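Long-range contacts in GH5 (Bacteroidetes bacterium AC2a, PDB 4YHG), which probably hydrolyses beta-1,4-glucosidic linkages in cellulose, as an endoglucanase of glycoside hydrolase family 5: residues A[16-21]-A[328-333]; A[239-244]-A[293-298]. The protein carries 1 engineered substitution. All coordinates share one frame; numbering follows the deposited sequence.

Interaction 1: A[16-21]-A[328-333]; sequences IGWNLG and ALYWDN. With BGC (beta-D-glucopyranose), chain C; BGC (beta-D-glucopyranose), chain B.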
loop_
_atom_site.group_PDB
_atom_site.type_symbol
_atom_site.label_atom_id
_atom_site.label_comp_id
_atom_site.label_asym_id
_atom_site.label_seq_id
_atom_site.Cartn_x
_atom_site.Cartn_y
_atom_site.Cartn_z
ATOM N N ILE A 16 -2.588 -6.167 10.446
ATOM C CA ILE A 16 -2.273 -6.703 9.134
ATOM C C ILE A 16 -3.574 -6.627 8.354
ATOM O O ILE A 16 -4.625 -7.045 8.845
ATOM C CB ILE A 16 -1.751 -8.149 9.174
ATOM C CG1 ILE A 16 -0.378 -8.215 9.850
ATOM C CG2 ILE A 16 -1.679 -8.746 7.781
ATOM C CD1 ILE A 16 0.769 -7.619 9.074
ATOM N N GLY A 17 -3.488 -6.054 7.152
ATOM C CA GLY A 17 -4.639 -5.796 6.329
ATOM C C GLY A 17 -4.436 -6.449 5.009
ATOM O O GLY A 17 -3.522 -7.257 4.861
ATOM N N TRP A 18 -5.270 -6.074 4.048
ATOM C CA TRP A 18 -5.362 -6.776 2.779
ATOM C C TRP A 18 -5.801 -5.796 1.700
ATOM O O TRP A 18 -6.699 -4.994 1.948
ATOM C CB TRP A 18 -6.392 -7.875 2.936
ATOM C CG TRP A 18 -6.644 -8.810 1.737
ATOM C CD1 TRP A 18 -6.047 -10.012 1.506
ATOM C CD2 TRP A 18 -7.644 -8.668 0.721
ATOM N NE1 TRP A 18 -6.579 -10.603 0.403
ATOM C CE2 TRP A 18 -7.560 -9.795 -0.103
ATOM C CE3 TRP A 18 -8.594 -7.689 0.424
ATOM C CZ2 TRP A 18 -8.371 -9.958 -1.223
ATOM C CZ3 TRP A 18 -9.424 -7.857 -0.688
ATOM C CH2 TRP A 18 -9.325 -8.979 -1.483
ATOM N N ASN A 19 -5.174 -5.878 0.522
ATOM C CA ASN A 19 -5.523 -5.046 -0.636
ATOM C C ASN A 19 -6.512 -5.732 -1.587
ATOM O O ASN A 19 -6.286 -6.838 -2.069
ATOM C CB ASN A 19 -4.283 -4.671 -1.447
ATOM C CG ASN A 19 -3.450 -3.567 -0.808
ATOM O OD1 ASN A 19 -3.599 -2.387 -1.133
ATOM N ND2 ASN A 19 -2.546 -3.949 0.073
ATOM N N LEU A 20 -7.614 -5.053 -1.864
ATOM C CA LEU A 20 -8.476 -5.416 -2.956
ATOM C C LEU A 20 -7.770 -5.024 -4.266
ATOM O O LEU A 20 -8.186 -4.100 -4.964
ATOM C CB LEU A 20 -9.818 -4.698 -2.783
ATOM C CG LEU A 20 -10.938 -5.076 -3.755
ATOM C CD1 LEU A 20 -11.385 -6.521 -3.608
ATOM C CD2 LEU A 20 -12.113 -4.158 -3.534
ATOM N N GLY A 21 -6.682 -5.720 -4.590
ATOM C CA GLY A 21 -5.842 -5.341 -5.729
ATOM C C GLY A 21 -6.363 -5.791 -7.089
ATOM O O GLY A 21 -7.149 -6.731 -7.192
ATOM N N ALA A 328 0.643 -3.251 8.246
ATOM C CA ALA A 328 0.967 -3.631 6.895
ATOM C C ALA A 328 -0.174 -4.341 6.190
ATOM O O ALA A 328 -0.809 -5.211 6.778
ATOM C CB ALA A 328 2.188 -4.542 6.902
ATOM N N LEU A 329 -0.361 -4.017 4.911
ATOM C CA LEU A 329 -1.426 -4.599 4.120
ATOM C C LEU A 329 -0.924 -5.463 2.964
ATOM O O LEU A 329 -0.176 -5.008 2.063
ATOM C CB LEU A 329 -2.349 -3.492 3.625
ATOM C CG LEU A 329 -3.014 -2.723 4.800
ATOM C CD1 LEU A 329 -2.191 -1.515 5.236
ATOM C CD2 LEU A 329 -4.409 -2.249 4.447
ATOM N N TYR A 330 -1.326 -6.727 2.981
ATOM C CA TYR A 330 -0.858 -7.683 1.956
ATOM C C TYR A 330 -1.447 -7.366 0.584
ATOM O O TYR A 330 -2.622 -7.015 0.492
ATOM C CB TYR A 330 -1.198 -9.106 2.378
ATOM C CG TYR A 330 -0.920 -10.134 1.320
ATOM C CD1 TYR A 330 0.366 -10.622 1.117
ATOM C CD2 TYR A 330 -1.932 -10.617 0.528
ATOM C CE1 TYR A 330 0.626 -11.573 0.143
ATOM C CE2 TYR A 330 -1.680 -11.545 -0.469
ATOM C CZ TYR A 330 -0.401 -12.025 -0.649
ATOM O OH TYR A 330 -0.148 -12.923 -1.625
ATOM N N TRP A 331 -0.638 -7.476 -0.464
ATOM C CA TRP A 331 -1.098 -7.244 -1.805
ATOM C C TRP A 331 -1.762 -8.506 -2.389
ATOM O O TRP A 331 -1.102 -9.529 -2.588
ATOM C CB TRP A 331 0.068 -6.804 -2.701
ATOM C CG TRP A 331 -0.360 -6.574 -4.123
ATOM C CD1 TRP A 331 -0.098 -7.381 -5.206
ATOM C CD2 TRP A 331 -1.168 -5.504 -4.607
ATOM N NE1 TRP A 331 -0.673 -6.860 -6.328
ATOM C CE2 TRP A 331 -1.349 -5.714 -5.995
ATOM C CE3 TRP A 331 -1.752 -4.382 -4.006
ATOM C CZ2 TRP A 331 -2.089 -4.865 -6.780
ATOM C CZ3 TRP A 331 -2.471 -3.525 -4.790
ATOM C CH2 TRP A 331 -2.637 -3.764 -6.171
ATOM N N ASP A 332 -3.070 -8.430 -2.641
ATOM C CA ASP A 332 -3.802 -9.548 -3.239
ATOM C C ASP A 332 -4.381 -9.107 -4.585
ATOM O O ASP A 332 -5.269 -8.275 -4.650
ATOM C CB ASP A 332 -4.890 -10.001 -2.282
ATOM C CG ASP A 332 -5.558 -11.270 -2.720
ATOM O OD1 ASP A 332 -5.904 -11.394 -3.932
ATOM O OD2 ASP A 332 -5.764 -12.141 -1.845
ATOM N N ASN A 333 -3.868 -9.656 -5.672
ATOM C CA ASN A 333 -4.405 -9.326 -6.997
ATOM C C ASN A 333 -5.381 -10.355 -7.545
ATOM O O ASN A 333 -5.795 -10.237 -8.687
ATOM C CB ASN A 333 -3.268 -9.111 -7.993
ATOM C CG ASN A 333 -2.431 -10.367 -8.215
ATOM O OD1 ASN A 333 -2.789 -11.474 -7.788
ATOM N ND2 ASN A 333 -1.321 -10.196 -8.889
HETATM C C2 BGC C . 1.686 -1.239 -7.265
HETATM C C3 BGC C . 0.676 -2.409 -7.440
HETATM C C4 BGC C . 1.420 -3.575 -8.124
HETATM C C5 BGC C . 2.530 -4.027 -7.188
HETATM C C6 BGC C . 3.148 -5.375 -7.572
HETATM C C1 BGC C . 3.061 -1.690 -6.674
HETATM O O1 BGC C . 4.091 -0.682 -6.853
HETATM O O2 BGC C . 1.104 -0.212 -6.440
HETATM O O3 BGC C . -0.511 -1.985 -8.169
HETATM O O4 BGC C . 0.585 -4.675 -8.500
HETATM O O5 BGC C . 3.513 -2.968 -7.206
HETATM O O6 BGC C . 3.884 -5.213 -8.787
HETATM C C2 BGC B . -0.237 -6.322 -10.113
HETATM C C3 BGC B . -0.103 -6.834 -11.569
HETATM C C4 BGC B . -0.451 -5.669 -12.511
HETATM C C5 BGC B . 0.512 -4.499 -12.196
HETATM C C6 BGC B . 0.321 -3.368 -13.197
HETATM C C1 BGC B . 0.692 -5.104 -9.881
HETATM O O2 BGC B . 0.040 -7.326 -9.119
HETATM O O3 BGC B . -0.875 -8.023 -11.900
HETATM O O4 BGC B . -0.299 -6.073 -13.882
HETATM O O5 BGC B . 0.402 -4.033 -10.822
HETATM O O6 BGC B . 0.795 -2.156 -12.626
#
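Gly17 pairs with Leu329 where the first and last strands of the (beta/alpha)8 barrel meet in parallel and close it. Gly17 N donates to Ala328 O, and Tyr330 N returns a bond to Gly17 O at 2.9 Å. One step on, Tyr330 O takes two hydrogen bonds from Asn19. The backbone N arrives almost head-on at 2.8 Å, while side-chain ND2 comes from above the carbonyl plane at 3.1 Å, yet keeps the oxygen within its own amide plane.

The Asn19 side chain runs into the barrel interior. CB lies 3.6 Å from CE3 of Trp331, approaching the indole obliquely, and CG, set beside the backbone N (chi1 -77°), follows it past the same atom. OD1 passes about 4.0 Å from CE3 and CZ3 of Trp331 and receives Arg59 NH1. ND2, turned back to the neighbouring strand, also donates to Gly294 O, so both polar ends are engaged and the amide's rotation is fixed.

On the opposite side of the sheet, Trp18 has swung anti to its own N (chi1 -178°), which brings NE1 to Asp332 OD2 at 2.8 Å. This bond is bent, 134° at the hydrogen, and reaches OD2 from above the carboxylate plane, while Asp332 CB rests over the indole rim. Val345 N and Ile346 N also donate to OD2, and His348 and Gly334 N bind OD1, satisfying this buried carboxylate.

On the same face as Asn19, the Trp331 indole lies between Gly21 CA, in CH-pi contact with one face, and C3 of the chain C glucose, over the opposite face toward its rim. At its edge, NE1 donates to O2 of the chain B glucose at 2.9 Å. Asn333 ND2, also bonded to Asp341 O, reaches that same hydroxyl at 3.2 Å, and Asn333 OD1 takes Asn335 N.

Interaction 2: A[239-244]-A[293-298]; sequences AVHSYD and FGEFGA. With BGC (beta-D-glucopyranose), chain C.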
loop_
_atom_site.group_PDB
_atom_site.type_symbol
_atom_site.label_atom_id
_atom_site.label_comp_id
_atom_site.label_asym_id
_atom_site.label_seq_id
_atom_site.Cartn_x
_atom_site.Cartn_y
_atom_site.Cartn_z
ATOM N N ALA A 239 3.320 6.240 4.292
ATOM C CA ALA A 239 2.994 5.042 3.541
ATOM C C ALA A 239 4.214 4.576 2.785
ATOM O O ALA A 239 4.865 5.379 2.141
ATOM C CB ALA A 239 1.862 5.308 2.579
ATOM N N VAL A 240 4.528 3.282 2.889
ATOM C CA VAL A 240 5.648 2.673 2.165
ATOM C C VAL A 240 5.165 1.334 1.606
ATOM O O VAL A 240 4.095 0.884 1.977
ATOM C CB VAL A 240 6.870 2.442 3.070
ATOM C CG1 VAL A 240 7.586 3.739 3.395
ATOM C CG2 VAL A 240 6.482 1.728 4.346
ATOM N N HIS A 241 5.929 0.750 0.688
ATOM C CA HIS A 241 5.690 -0.589 0.156
ATOM C C HIS A 241 6.973 -1.388 0.284
ATOM O O HIS A 241 8.045 -0.812 0.236
ATOM C CB HIS A 241 5.395 -0.590 -1.348
ATOM C CG HIS A 241 4.118 0.067 -1.733
ATOM N ND1 HIS A 241 3.729 0.191 -3.050
ATOM C CD2 HIS A 241 3.137 0.625 -0.996
ATOM C CE1 HIS A 241 2.571 0.820 -3.107
ATOM N NE2 HIS A 241 2.186 1.085 -1.873
ATOM N N SER A 242 6.862 -2.710 0.377
ATOM C CA SER A 242 8.041 -3.551 0.258
ATOM C C SER A 242 7.707 -4.917 -0.232
ATOM O O SER A 242 6.893 -5.621 0.385
ATOM C CB SER A 242 8.764 -3.703 1.593
ATOM O OG SER A 242 9.825 -4.650 1.477
ATOM N N TYR A 243 8.351 -5.281 -1.341
ATOM C CA TYR A 243 8.345 -6.649 -1.850
ATOM C C TYR A 243 9.798 -7.163 -1.844
ATOM O O TYR A 243 10.233 -7.805 -2.792
ATOM C CB TYR A 243 7.773 -6.660 -3.273
ATOM C CG TYR A 243 6.338 -6.189 -3.386
ATOM C CD1 TYR A 243 5.277 -7.086 -3.249
ATOM C CD2 TYR A 243 6.032 -4.859 -3.648
ATOM C CE1 TYR A 243 3.957 -6.665 -3.366
ATOM C CE2 TYR A 243 4.718 -4.432 -3.762
ATOM C CZ TYR A 243 3.675 -5.342 -3.622
ATOM O OH TYR A 243 2.352 -4.931 -3.731
ATOM N N ASP A 244 10.543 -6.869 -0.775
ATOM C CA ASP A 244 11.982 -7.126 -0.755
ATOM C C ASP A 244 12.302 -8.516 -0.194
ATOM O O ASP A 244 11.670 -8.940 0.785
ATOM C CB ASP A 244 12.723 -6.078 0.088
ATOM C CG ASP A 244 12.588 -4.670 -0.480
ATOM O OD1 ASP A 244 13.117 -4.377 -1.578
ATOM O OD2 ASP A 244 11.914 -3.866 0.175
ATOM N N PHE A 293 2.738 -0.228 5.847
ATOM C CA PHE A 293 3.063 -0.739 4.518
ATOM C C PHE A 293 1.731 -0.821 3.818
ATOM O O PHE A 293 0.868 -1.619 4.204
ATOM C CB PHE A 293 3.812 -2.096 4.580
ATOM C CG PHE A 293 5.306 -1.950 4.914
ATOM C CD1 PHE A 293 5.734 -1.871 6.242
ATOM C CD2 PHE A 293 6.245 -1.794 3.912
ATOM C CE1 PHE A 293 7.080 -1.693 6.562
ATOM C CE2 PHE A 293 7.573 -1.614 4.217
ATOM C CZ PHE A 293 7.993 -1.565 5.547
ATOM N N GLY A 294 1.529 0.068 2.852
ATOM C CA GLY A 294 0.339 0.035 2.008
ATOM C C GLY A 294 0.300 -1.248 1.196
ATOM O O GLY A 294 -0.783 -1.763 0.875
ATOM N N GLU A 295 1.486 -1.738 0.839
ATOM C CA GLU A 295 1.625 -2.999 0.130
ATOM C C GLU A 295 2.892 -3.721 0.591
ATOM O O GLU A 295 3.956 -3.108 0.713
ATOM C CB GLU A 295 1.730 -2.782 -1.371
ATOM C CG GLU A 295 0.534 -2.112 -2.034
ATOM C CD GLU A 295 0.746 -1.916 -3.525
ATOM O OE1 GLU A 295 1.650 -2.585 -4.097
ATOM O OE2 GLU A 295 0.008 -1.119 -4.140
ATOM N N PHE A 296 2.749 -5.012 0.881
ATOM C CA PHE A 296 3.853 -5.925 1.063
ATOM C C PHE A 296 3.350 -7.289 0.633
ATOM O O PHE A 296 2.151 -7.488 0.535
ATOM C CB PHE A 296 4.327 -5.963 2.509
ATOM C CG PHE A 296 3.545 -6.880 3.399
ATOM C CD1 PHE A 296 2.288 -6.525 3.860
ATOM C CD2 PHE A 296 4.084 -8.095 3.808
ATOM C CE1 PHE A 296 1.575 -7.364 4.714
ATOM C CE2 PHE A 296 3.377 -8.961 4.634
ATOM C CZ PHE A 296 2.115 -8.595 5.100
ATOM N N GLY A 297 4.273 -8.200 0.342
ATOM C CA GLY A 297 3.913 -9.583 0.002
ATOM C C GLY A 297 5.018 -10.426 -0.628
ATOM O O GLY A 297 6.109 -9.924 -0.953
ATOM N N ALA A 298 4.725 -11.717 -0.773
ATOM C CA ALA A 298 5.533 -12.605 -1.561
ATOM C C ALA A 298 4.593 -13.568 -2.268
ATOM O O ALA A 298 3.600 -13.998 -1.692
ATOM C CB ALA A 298 6.518 -13.343 -0.685
HETATM C C2 BGC C . 1.686 -1.239 -7.265
HETATM C C3 BGC C . 0.676 -2.409 -7.440
HETATM C C4 BGC C . 1.420 -3.575 -8.124
HETATM C C5 BGC C . 2.530 -4.027 -7.188
HETATM C C6 BGC C . 3.148 -5.375 -7.572
HETATM C C1 BGC C . 3.061 -1.690 -6.674
HETATM O O1 BGC C . 4.091 -0.682 -6.853
HETATM O O2 BGC C . 1.104 -0.212 -6.440
HETATM O O3 BGC C . -0.511 -1.985 -8.169
HETATM O O4 BGC C . 0.585 -4.675 -8.500
HETATM O O5 BGC C . 3.513 -2.968 -7.206
HETATM O O6 BGC C . 3.884 -5.213 -8.787
#
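Glu295 OE2 is gripped by two groups: O2 of the chain C glucose donates to it at 2.7 Å, and Arg59 forms a salt bridge with it. The other oxygen, OE1, receives the hydroxyl of Tyr243 in an unusually short bond of 2.5 Å, a length that is doubtful in detail at this resolution; OE1 lies in the plane of the phenol ring at its edge. The carboxylate is thus held from both ends, which should limit its rotation. OE1 is also 3.1 Å from the anomeric C1 of that glucose.

The Glu295 side chain lies along one face of the His241 ring. Its CB sits over the centre of the imidazole, 3.7 Å from the centroid, and the extended chain beyond it (chi2 179°) carries the carboxylate along the ring until CD reaches CE1 at 3.3 Å. The two planes, 19° apart, are stacked.

The backbones run in parallel, but the second strand turns a corner at Gly294 and Glu295. At the corner Gly294 N donates to Val240 O, and Ser242 N donates to Glu295 O at 3.0 Å. Away from the sugar, Val240 CG2 sits over one face of the Phe293 ring, 3.6 Å from its centroid, with Ser242 CB beside CE2; helix 270-285 packs onto Phe293 from outside.

A glutamate at the C-terminal end of the seventh barrel strand, with OE1 close to the anomeric carbon and a tyrosine bonded to it, is consistent with the nucleophile position of family 5 glycoside hydrolases.

From the N terminus, the chain enters the barrel with strand 16-20, the first half of interaction 1, and runs through the intervening strands and helices before strand 236-242 opens interaction 2. Helix 270-285 leads back to strand 291-296, closing that short loop; helix 304-323 then leads to strand 327-332, which closes the much longer loop of interaction 1. The shorter loop therefore lies wholly within the longer one. Strands seven and eight, 291-296 and 327-332, are neighbours joined by a probable bond from Leu329 N to Phe293 O, so the two contacts make one arc of strands six, seven, eight and one. Both contacts line the cleft against the chain C glucose.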